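Local coordinates for protein shikimate dehydrogenase (NADP(+)) (PDB 3U62) that probably catalyses the reversible NADPH-linked reduction of 3-dehydroshikimate to shikimate, a step in the biosynthesis of chorismate and the aromatic amino acids, at residues Q77-V82 against G90-W95; E40-E45 against M67-P72; F23-M28 against F244-G249; R17-Y22 against M230-I235. All coordinates share one frame; numbering follows the deposited sequence.

Contact 1: Q77-V82 against G90-W95; sequences QRIKAV and GYNTDW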
# COMPACT_ATOMS: atom_id res chain seq x y z
N GLN A 77 13.84 -0.48 -5.96
CA GLN A 77 14.28 -1.38 -7.03
C GLN A 77 13.92 -2.84 -6.73
O GLN A 77 13.42 -3.55 -7.61
CB GLN A 77 15.79 -1.26 -7.25
CG GLN A 77 16.23 0.02 -7.95
CD GLN A 77 17.74 0.22 -7.93
OE1 GLN A 77 18.40 -0.05 -6.92
NE2 GLN A 77 18.29 0.71 -9.03
N ARG A 78 14.16 -3.27 -5.50
CA ARG A 78 13.83 -4.63 -5.07
C ARG A 78 12.33 -4.89 -5.12
O ARG A 78 11.88 -5.98 -5.48
CB ARG A 78 14.37 -4.91 -3.66
CG ARG A 78 15.89 -5.00 -3.57
CD ARG A 78 16.44 -6.14 -4.42
NE ARG A 78 17.89 -6.22 -4.35
CZ ARG A 78 18.63 -7.12 -5.00
NH1 ARG A 78 18.05 -8.03 -5.78
NH2 ARG A 78 19.95 -7.12 -4.87
N ILE A 79 11.55 -3.86 -4.77
CA ILE A 79 10.10 -3.96 -4.75
C ILE A 79 9.51 -3.77 -6.15
O ILE A 79 8.39 -4.21 -6.41
CB ILE A 79 9.50 -2.94 -3.74
CG1 ILE A 79 9.93 -3.30 -2.32
CG2 ILE A 79 7.97 -2.90 -3.83
CD1 ILE A 79 9.75 -2.19 -1.31
N LYS A 80 10.28 -3.14 -7.04
CA LYS A 80 9.80 -2.78 -8.39
C LYS A 80 8.57 -1.87 -8.31
O LYS A 80 7.62 -2.02 -9.09
CB LYS A 80 9.50 -4.02 -9.25
CG LYS A 80 10.66 -4.98 -9.41
CD LYS A 80 10.27 -6.14 -10.32
CE LYS A 80 11.34 -7.21 -10.34
NZ LYS A 80 11.03 -8.27 -11.34
N ALA A 81 8.60 -0.92 -7.38
CA ALA A 81 7.51 0.04 -7.21
C ALA A 81 7.99 1.29 -6.49
O ALA A 81 8.71 1.22 -5.50
CB ALA A 81 6.35 -0.59 -6.44
N VAL A 82 7.60 2.44 -7.03
CA VAL A 82 7.88 3.73 -6.41
C VAL A 82 6.54 4.42 -6.10
O VAL A 82 5.73 4.62 -7.01
CB VAL A 82 8.75 4.63 -7.33
CG1 VAL A 82 8.73 6.08 -6.87
CG2 VAL A 82 10.18 4.10 -7.38
N GLY A 90 13.23 8.35 -6.60
CA GLY A 90 12.08 7.51 -6.29
C GLY A 90 12.30 6.66 -5.05
O GLY A 90 13.38 6.12 -4.84
N TYR A 91 11.25 6.56 -4.23
CA TYR A 91 11.31 5.82 -2.98
C TYR A 91 10.08 4.94 -2.83
O TYR A 91 9.07 5.14 -3.50
CB TYR A 91 11.39 6.79 -1.80
CG TYR A 91 12.56 7.73 -1.89
CD1 TYR A 91 12.41 9.04 -2.36
CD2 TYR A 91 13.84 7.31 -1.52
CE1 TYR A 91 13.49 9.90 -2.44
CE2 TYR A 91 14.93 8.16 -1.60
CZ TYR A 91 14.75 9.46 -2.07
OH TYR A 91 15.83 10.30 -2.15
N ASN A 92 10.18 3.95 -1.94
CA ASN A 92 9.00 3.18 -1.56
C ASN A 92 8.75 3.29 -0.06
O ASN A 92 9.56 2.83 0.75
CB ASN A 92 9.11 1.72 -2.00
CG ASN A 92 7.77 1.00 -1.96
OD1 ASN A 92 7.20 0.66 -3.00
ND2 ASN A 92 7.27 0.75 -0.76
N THR A 93 7.63 3.91 0.29
CA THR A 93 7.26 4.11 1.69
C THR A 93 6.12 3.17 2.10
O THR A 93 5.77 3.11 3.28
CB THR A 93 6.87 5.57 1.97
OG1 THR A 93 5.72 5.92 1.20
CG2 THR A 93 8.01 6.51 1.62
N ASP A 94 5.56 2.46 1.13
CA ASP A 94 4.50 1.48 1.39
C ASP A 94 4.96 0.37 2.34
O ASP A 94 4.25 0.03 3.28
CB ASP A 94 3.97 0.86 0.09
CG ASP A 94 2.90 1.72 -0.58
OD1 ASP A 94 2.29 2.58 0.10
OD2 ASP A 94 2.67 1.53 -1.79
N TRP A 95 6.15 -0.18 2.09
CA TRP A 95 6.69 -1.25 2.94
C TRP A 95 6.96 -0.77 4.36
O TRP A 95 6.78 -1.53 5.32
CB TRP A 95 7.92 -1.92 2.32
CG TRP A 95 9.20 -1.12 2.36
CD1 TRP A 95 9.67 -0.28 1.40
CD2 TRP A 95 10.18 -1.12 3.41
NE1 TRP A 95 10.88 0.25 1.78
CE2 TRP A 95 11.22 -0.24 3.01
CE3 TRP A 95 10.29 -1.76 4.65
CZ2 TRP A 95 12.34 0.01 3.80
CZ3 TRP A 95 11.40 -1.51 5.44
CH2 TRP A 95 12.41 -0.63 5.01
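V82 and N92 mark the closest backbone approach, with CA atoms 5.0 Å apart, and the two chain directions diverge by 129°. V82 CA sits 3.4 Å from Y91 O, a CA-H...O contact. V82 CG1 rests on G90 CA at 3.7 Å. There is no room for a side chain at G90, where a CB would run into V82 CG2. Helix 74-79 ends here in a Schellman motif. K80 takes positive phi as its C-prime residue, and the chain then turns into the V82 region. On the other side, strand 89-91 of the mixed sheet leads into helix 94-101, and this bend carries D94, a predicted shikimate ligand. I79 makes an apolar contact with W95. I79 CD1 lies close to W95 CD1 at 3.3 Å, approaching the indole obliquely. W95 CG sits between the backbone N and the carbonyl carbon (chi1 74°), which swings the five-membered ring toward I79. The indole NE1 is held by D75. N92 crosses I79 at about a right angle, with N92 CG 3.8 Å from I79 CD1. N92 CB lies 3.6 Å from A81 O. With an alanine in place of N92, a gap would probably open beside I79 CD1 and A81. V82 is also tied by backbone hydrogen bonding to K63, the predicted proton acceptor.

Contact 2: E40-E45 against M67-P72; sequences ESFDTE and MRYVEP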
# COMPACT_ATOMS: atom_id res chain seq x y z
N GLU A 40 -2.55 5.09 -20.88
CA GLU A 40 -2.24 5.43 -22.27
C GLU A 40 -1.66 6.84 -22.44
O GLU A 40 -1.03 7.13 -23.47
CB GLU A 40 -3.47 5.24 -23.17
CG GLU A 40 -4.68 6.13 -22.84
CD GLU A 40 -5.66 5.52 -21.84
OE1 GLU A 40 -5.26 4.63 -21.06
OE2 GLU A 40 -6.83 5.95 -21.83
N SER A 41 -1.86 7.70 -21.45
CA SER A 41 -1.38 9.08 -21.50
C SER A 41 -0.15 9.31 -20.62
O SER A 41 0.41 10.41 -20.63
CB SER A 41 -2.49 10.05 -21.11
OG SER A 41 -3.61 9.92 -21.96
N PHE A 42 0.27 8.29 -19.89
CA PHE A 42 1.31 8.44 -18.87
C PHE A 42 2.65 8.97 -19.39
O PHE A 42 3.18 9.93 -18.82
CB PHE A 42 1.54 7.13 -18.11
CG PHE A 42 2.43 7.27 -16.91
CD1 PHE A 42 1.89 7.60 -15.66
CD2 PHE A 42 3.80 7.08 -17.01
CE1 PHE A 42 2.71 7.73 -14.54
CE2 PHE A 42 4.63 7.22 -15.90
CZ PHE A 42 4.09 7.54 -14.66
N ASP A 43 3.18 8.37 -20.45
CA ASP A 43 4.52 8.71 -20.95
C ASP A 43 4.66 10.19 -21.30
O ASP A 43 5.72 10.79 -21.07
CB ASP A 43 4.89 7.84 -22.15
CG ASP A 43 6.21 8.25 -22.79
OD1 ASP A 43 6.20 8.58 -23.99
OD2 ASP A 43 7.25 8.26 -22.09
N THR A 44 3.59 10.78 -21.82
CA THR A 44 3.58 12.19 -22.16
C THR A 44 3.29 13.06 -20.93
O THR A 44 3.97 14.07 -20.70
CB THR A 44 2.57 12.49 -23.29
OG1 THR A 44 2.88 11.68 -24.43
CG2 THR A 44 2.63 13.95 -23.70
N GLU A 45 2.30 12.66 -20.13
CA GLU A 45 1.83 13.47 -19.00
C GLU A 45 2.73 13.46 -17.76
O GLU A 45 2.67 14.40 -16.96
CB GLU A 45 0.38 13.12 -18.63
CG GLU A 45 -0.65 13.35 -19.75
CD GLU A 45 -0.69 14.78 -20.26
OE1 GLU A 45 -0.67 15.73 -19.44
OE2 GLU A 45 -0.75 14.97 -21.50
N MET A 67 8.96 4.34 -12.34
CA MET A 67 10.36 4.02 -12.07
C MET A 67 11.31 4.41 -13.19
O MET A 67 12.45 4.81 -12.93
CB MET A 67 10.52 2.53 -11.78
CG MET A 67 9.81 2.06 -10.53
SD MET A 67 10.21 0.36 -10.15
CE MET A 67 11.88 0.56 -9.49
N ARG A 68 10.84 4.30 -14.43
CA ARG A 68 11.63 4.64 -15.61
C ARG A 68 11.98 6.13 -15.66
O ARG A 68 12.96 6.53 -16.30
CB ARG A 68 10.90 4.23 -16.89
CG ARG A 68 11.76 4.26 -18.15
CD ARG A 68 10.94 4.16 -19.43
NE ARG A 68 11.81 3.88 -20.57
CZ ARG A 68 11.45 3.92 -21.85
NH1 ARG A 68 10.21 4.26 -22.19
NH2 ARG A 68 12.34 3.64 -22.79
N TYR A 69 11.20 6.95 -14.96
CA TYR A 69 11.31 8.41 -15.06
C TYR A 69 12.03 9.06 -13.88
O TYR A 69 12.23 10.28 -13.87
CB TYR A 69 9.93 9.03 -15.28
CG TYR A 69 9.22 8.48 -16.50
CD1 TYR A 69 8.42 7.35 -16.41
CD2 TYR A 69 9.38 9.09 -17.75
CE1 TYR A 69 7.78 6.83 -17.53
CE2 TYR A 69 8.74 8.58 -18.88
CZ TYR A 69 7.94 7.45 -18.76
OH TYR A 69 7.30 6.94 -19.87
N VAL A 70 12.42 8.25 -12.90
CA VAL A 70 13.14 8.73 -11.72
C VAL A 70 14.32 7.81 -11.41
O VAL A 70 14.52 6.80 -12.07
CB VAL A 70 12.21 8.84 -10.47
CG1 VAL A 70 11.13 9.90 -10.68
CG2 VAL A 70 11.59 7.49 -10.11
N GLU A 71 15.11 8.19 -10.40
CA GLU A 71 16.19 7.34 -9.90
C GLU A 71 15.72 6.65 -8.62
O GLU A 71 15.68 7.27 -7.56
CB GLU A 71 17.46 8.17 -9.65
CG GLU A 71 18.67 7.37 -9.20
CD GLU A 71 19.87 8.25 -8.92
OE1 GLU A 71 20.57 8.62 -9.89
OE2 GLU A 71 20.12 8.55 -7.73
N PRO A 72 15.35 5.36 -8.72
CA PRO A 72 14.80 4.66 -7.56
C PRO A 72 15.85 4.26 -6.53
O PRO A 72 17.00 4.01 -6.88
CB PRO A 72 14.15 3.42 -8.18
CG PRO A 72 14.92 3.16 -9.42
CD PRO A 72 15.38 4.50 -9.92
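Y69 reaches across to F42 and D43 at the start of helix 42-52. Its CB points toward that helix. CG is set beside the backbone N (chi1 -57°), and from there the ring extends to F42 and D43. Further along, the CD1-CE1 side of the ring meets F42. CD1 of Y69 is 3.8 Å from F42 CE2, and CE1 of Y69 is nearer, at 3.6 Å from the same atom. The pair is an offset edge-to-face stack in which F42 presents its edge toward the face of Y69. The centroids of the F42 and Y69 rings are 5.7 Å apart and the planes are inclined at 64°. The two side chains slide past each other in opposite directions. The contact lies within the substrate-binding domain. It joins the first turn of helix 42-52 to the segment before strand 71-72, an outermost strand of the mixed sheet. I46, R47 and L50 of the same helix also touch Y69. At the far end of the ring, CE2 and CZ of Y69 are 3.6 and 3.5 Å from D43 OD2, which lies at the ring edge near its plane. The tip then donates a short hydrogen bond, Y69 OH to D43 OD2, of 2.6 Å. The hydroxyl meets the anti side of that oxygen, 15° out of the carboxylate plane. D43 OD2 also forms a salt bridge with R47, so one carboxylate oxygen takes both partners. R68 NH1 stands 5.0 Å from D43 OD2, too far to touch. Its charge, with that of R47, would probably favour the ionised carboxylate.

Contact 3: F23-M28 against F244-G249; sequences FKRAGM and FKEVFG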
# COMPACT_ATOMS: atom_id res chain seq x y z
N PHE A 23 -0.36 20.94 6.16
CA PHE A 23 0.47 22.09 5.78
C PHE A 23 -0.06 23.38 6.42
O PHE A 23 0.73 24.18 6.93
CB PHE A 23 0.56 22.26 4.26
CG PHE A 23 1.26 21.13 3.55
CD1 PHE A 23 0.83 20.70 2.30
CD2 PHE A 23 2.36 20.48 4.13
CE1 PHE A 23 1.46 19.66 1.63
CE2 PHE A 23 3.00 19.44 3.47
CZ PHE A 23 2.55 19.03 2.22
N LYS A 24 -1.38 23.57 6.38
CA LYS A 24 -2.00 24.76 6.95
C LYS A 24 -1.80 24.84 8.46
O LYS A 24 -1.46 25.90 8.99
CB LYS A 24 -3.49 24.83 6.60
CG LYS A 24 -4.14 26.16 6.95
CD LYS A 24 -5.63 26.18 6.61
CE LYS A 24 -6.30 27.44 7.15
NZ LYS A 24 -7.72 27.54 6.72
N ARG A 25 -2.02 23.71 9.15
CA ARG A 25 -1.84 23.64 10.60
C ARG A 25 -0.39 23.87 11.02
O ARG A 25 -0.12 24.44 12.08
CB ARG A 25 -2.37 22.30 11.12
CG ARG A 25 -2.24 22.07 12.63
CD ARG A 25 -3.06 23.05 13.45
NE ARG A 25 -2.79 22.89 14.88
CZ ARG A 25 -1.75 23.43 15.52
NH1 ARG A 25 -0.87 24.19 14.88
NH2 ARG A 25 -1.60 23.22 16.82
N ALA A 26 0.55 23.44 10.17
CA ALA A 26 1.98 23.60 10.44
C ALA A 26 2.52 24.98 10.06
O ALA A 26 3.67 25.31 10.36
CB ALA A 26 2.78 22.49 9.75
N GLY A 27 1.69 25.78 9.40
CA GLY A 27 2.09 27.12 8.95
C GLY A 27 3.00 27.08 7.73
O GLY A 27 3.76 28.02 7.49
N MET A 28 2.91 25.99 6.98
CA MET A 28 3.73 25.79 5.78
C MET A 28 3.01 26.28 4.53
O MET A 28 1.78 26.34 4.50
CB MET A 28 4.07 24.31 5.62
CG MET A 28 5.00 23.76 6.69
SD MET A 28 5.14 21.97 6.60
CE MET A 28 6.25 21.65 7.98
N PHE A 244 1.59 16.37 12.66
CA PHE A 244 1.25 15.13 11.97
C PHE A 244 0.27 14.28 12.78
O PHE A 244 -0.73 13.81 12.25
CB PHE A 244 2.49 14.31 11.61
CG PHE A 244 2.18 13.08 10.82
CD1 PHE A 244 1.98 13.16 9.45
CD2 PHE A 244 2.06 11.84 11.44
CE1 PHE A 244 1.68 12.03 8.70
CE2 PHE A 244 1.76 10.70 10.70
CZ PHE A 244 1.57 10.80 9.33
N LYS A 245 0.58 14.09 14.06
CA LYS A 245 -0.27 13.30 14.95
C LYS A 245 -1.66 13.91 15.11
O LYS A 245 -2.66 13.19 15.17
CB LYS A 245 0.39 13.13 16.32
CG LYS A 245 1.58 12.18 16.32
CD LYS A 245 2.19 12.08 17.70
CE LYS A 245 3.40 11.16 17.69
NZ LYS A 245 4.02 11.05 19.04
N GLU A 246 -1.71 15.24 15.17
CA GLU A 246 -2.98 15.95 15.29
C GLU A 246 -3.85 15.80 14.04
O GLU A 246 -5.03 15.49 14.14
CB GLU A 246 -2.73 17.43 15.60
CG GLU A 246 -3.99 18.23 15.88
CD GLU A 246 -3.70 19.67 16.24
OE1 GLU A 246 -4.20 20.57 15.53
OE2 GLU A 246 -2.95 19.91 17.21
N VAL A 247 -3.25 16.03 12.87
CA VAL A 247 -4.00 16.04 11.61
C VAL A 247 -4.22 14.63 11.05
O VAL A 247 -5.36 14.24 10.80
CB VAL A 247 -3.34 16.97 10.56
CG1 VAL A 247 -4.05 16.86 9.21
CG2 VAL A 247 -3.35 18.42 11.04
N PHE A 248 -3.14 13.88 10.87
CA PHE A 248 -3.23 12.54 10.30
C PHE A 248 -3.77 11.49 11.27
O PHE A 248 -4.22 10.42 10.85
CB PHE A 248 -1.89 12.09 9.71
CG PHE A 248 -1.63 12.62 8.33
CD1 PHE A 248 -1.16 13.92 8.14
CD2 PHE A 248 -1.85 11.81 7.21
CE1 PHE A 248 -0.91 14.41 6.86
CE2 PHE A 248 -1.60 12.30 5.93
CZ PHE A 248 -1.14 13.60 5.75
N GLY A 249 -3.74 11.80 12.57
CA GLY A 249 -4.30 10.91 13.59
C GLY A 249 -5.79 10.64 13.41
O GLY A 249 -6.32 9.68 13.97
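R25 and E246 form a salt bridge between two helices, 15-26 and 241-248. Helix 15-26 finishes just beyond R25 in a Schellman motif. G27 has positive phi there, and M28 N bonds back to F23 O at 2.8 Å.

The polar part of the contact is one charged bond. R25 NE donates to E246 OE1 at 2.8 Å, with an N-H...O angle of 142°, so the bond is bent. NE meets the syn side of OE1 but lies 31° out of the carboxylate plane. R25 NH2 stays 3.6 Å from E246 OE2, so the pair is held through NE rather than by a two-pronged grip. The R25 chain bends about its CB-CG bond and crosses the extended E246 side chain at about a right angle. The guanidinium and carboxylate planes are 55° apart. Both residues are exposed.

The apolar part lies deeper. V247 is buried and touches the base of the arginine. V243, one turn earlier in helix 241-248, touches R25 and A26, and V247 also meets E21. R25 CB and CG lie against V247, while NE holds E246. V247 CG2 lies 4.0 Å from R25 CB.

Contact 4: R17-Y22 against M230-I235; sequences RLYNEY and MENLKI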
# COMPACT_ATOMS: atom_id res chain seq x y z
N ARG A 17 -6.80 16.38 0.96
CA ARG A 17 -7.41 17.04 2.12
C ARG A 17 -6.52 16.95 3.36
O ARG A 17 -6.39 17.92 4.10
CB ARG A 17 -8.81 16.47 2.42
CG ARG A 17 -8.80 15.01 2.86
CD ARG A 17 -10.08 14.56 3.50
NE ARG A 17 -9.96 13.16 3.94
CZ ARG A 17 -10.98 12.33 4.13
NH1 ARG A 17 -12.23 12.73 3.93
NH2 ARG A 17 -10.75 11.08 4.52
N LEU A 18 -5.91 15.79 3.57
CA LEU A 18 -5.08 15.54 4.75
C LEU A 18 -3.75 16.29 4.72
O LEU A 18 -3.40 16.95 5.70
CB LEU A 18 -4.86 14.04 4.97
CG LEU A 18 -6.03 13.30 5.63
CD1 LEU A 18 -5.96 11.82 5.32
CD2 LEU A 18 -6.06 13.54 7.15
N TYR A 19 -3.02 16.19 3.61
CA TYR A 19 -1.76 16.91 3.48
C TYR A 19 -1.96 18.43 3.51
O TYR A 19 -1.18 19.14 4.14
CB TYR A 19 -1.01 16.50 2.21
CG TYR A 19 -0.38 15.12 2.25
CD1 TYR A 19 -1.09 14.00 1.83
CD2 TYR A 19 0.94 14.95 2.68
CE1 TYR A 19 -0.51 12.73 1.86
CE2 TYR A 19 1.53 13.68 2.71
CZ TYR A 19 0.79 12.58 2.29
OH TYR A 19 1.36 11.33 2.31
N ASN A 20 -3.00 18.91 2.84
CA ASN A 20 -3.31 20.35 2.84
C ASN A 20 -3.70 20.89 4.21
O ASN A 20 -3.32 22.00 4.57
CB ASN A 20 -4.38 20.69 1.80
CG ASN A 20 -3.85 20.66 0.38
OD1 ASN A 20 -2.76 21.15 0.10
ND2 ASN A 20 -4.62 20.08 -0.53
N GLU A 21 -4.48 20.10 4.97
CA GLU A 21 -4.82 20.47 6.35
C GLU A 21 -3.55 20.48 7.20
O GLU A 21 -3.37 21.37 8.04
CB GLU A 21 -5.85 19.51 6.94
CG GLU A 21 -6.38 19.93 8.32
CD GLU A 21 -7.29 18.89 8.97
OE1 GLU A 21 -7.42 17.76 8.44
OE2 GLU A 21 -7.88 19.20 10.03
N TYR A 22 -2.69 19.49 6.99
CA TYR A 22 -1.42 19.37 7.69
C TYR A 22 -0.52 20.57 7.43
O TYR A 22 0.03 21.15 8.37
CB TYR A 22 -0.72 18.06 7.30
CG TYR A 22 0.73 17.98 7.72
CD1 TYR A 22 1.08 17.55 8.99
CD2 TYR A 22 1.74 18.33 6.83
CE1 TYR A 22 2.41 17.48 9.38
CE2 TYR A 22 3.08 18.27 7.21
CZ TYR A 22 3.40 17.84 8.48
OH TYR A 22 4.72 17.77 8.86
N MET A 230 3.77 9.56 6.97
CA MET A 230 4.83 10.00 7.86
C MET A 230 6.19 9.92 7.17
O MET A 230 6.97 10.88 7.21
CB MET A 230 4.84 9.15 9.14
CG MET A 230 5.96 9.47 10.12
SD MET A 230 6.02 8.34 11.52
CE MET A 230 4.54 8.82 12.42
N GLU A 231 6.46 8.79 6.53
CA GLU A 231 7.72 8.57 5.83
C GLU A 231 7.88 9.51 4.63
O GLU A 231 8.97 10.03 4.38
CB GLU A 231 7.86 7.11 5.39
CG GLU A 231 9.27 6.68 4.99
CD GLU A 231 10.23 6.51 6.16
OE1 GLU A 231 9.75 6.37 7.32
OE2 GLU A 231 11.47 6.53 5.91
N ASN A 232 6.78 9.73 3.90
CA ASN A 232 6.76 10.69 2.78
C ASN A 232 7.22 12.07 3.22
O ASN A 232 8.06 12.69 2.57
CB ASN A 232 5.35 10.82 2.19
CG ASN A 232 4.86 9.54 1.53
OD1 ASN A 232 5.65 8.66 1.17
ND2 ASN A 232 3.55 9.44 1.35
N LEU A 233 6.65 12.54 4.33
CA LEU A 233 6.94 13.87 4.85
C LEU A 233 8.38 13.99 5.35
O LEU A 233 8.99 15.06 5.24
CB LEU A 233 5.95 14.26 5.96
CG LEU A 233 4.49 14.48 5.54
CD1 LEU A 233 3.60 14.54 6.75
CD2 LEU A 233 4.33 15.75 4.69
N LYS A 234 8.92 12.90 5.88
CA LYS A 234 10.32 12.85 6.30
C LYS A 234 11.25 12.96 5.10
O LYS A 234 12.24 13.70 5.13
CB LYS A 234 10.62 11.59 7.10
CG LYS A 234 10.03 11.57 8.51
CD LYS A 234 10.39 10.29 9.24
CE LYS A 234 9.77 10.25 10.62
NZ LYS A 234 10.20 9.04 11.39
N ILE A 235 10.93 12.22 4.04
CA ILE A 235 11.68 12.27 2.78
C ILE A 235 11.64 13.68 2.17
O ILE A 235 12.66 14.19 1.70
CB ILE A 235 11.18 11.21 1.77
CG1 ILE A 235 11.60 9.81 2.23
CG2 ILE A 235 11.71 11.48 0.36
CD1 ILE A 235 10.93 8.67 1.49
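Y19 and Y22 of helix 15-26 pack against N232 and L233 of helix 222-235, a helix pair that ties the substrate-binding domain to a C-terminal helix. The local axes cross at -51° and come no closer than 12.9 Å, so large side chains span the distance. L233 enters between the two tyrosines. Its CD1 lies over one face of the Y22 ring, 3.9 Å from the ring centroid, in a CH-pi contact. The other methyl, CD2, sits between the rings and touches both. L233 CD2 is 3.8 Å from Y22 CE2 and, at the edge of the other ring, 4.0 Å from Y19 CE2. L233 CG is anti to the carbonyl carbon (chi1 -68°), which brings it between the tyrosines. The hydroxyl of Y22 is held by I238 O and D240 N. Y19 stacks on Y32 and meets F248 edge-to-face, which fixes the ring on other sides. Its hydroxyl accepts a hydrogen bond from N232. A phenylalanine in place of Y19 would probably keep the ring packing but leave N232 ND2 with Q228 and without this second acceptor. N232 is also gripped by T93 through OD1, so its amide is firmly placed. Y19 lies beside S15 and N232 near N83, both predicted shikimate ligands. The N232 ND2 to Y19 OH bond is 3.0 Å long and nearly straight at 166°, with the oxygen in the amide plane.

Contacts 3 and 4 are close neighbours, with centres about 8 Å apart. Both use helix 15-26, and F244 CD1 packs on L233 CD1 at 3.4 Å. Contact 4 meets contact 1 where T93 OG1 probably bonds N232 OD1, 2.7 Å apart. Contact 1 continues into contact 2 through the sheet: G90 N probably bonds E71 O at 2.8 Å. Contact 1 adjoins the predicted proton acceptor. The A81 side chain is about 4 Å from the K63 side chain and from G118 of the predicted NADP site, and about 5 Å from a sulfate. In contact 4, side chains of Y19 and S15 are about 4 Å apart, those of N232 and N83 about 5 Å. In contact 2, F42 is about 9 Å from K63.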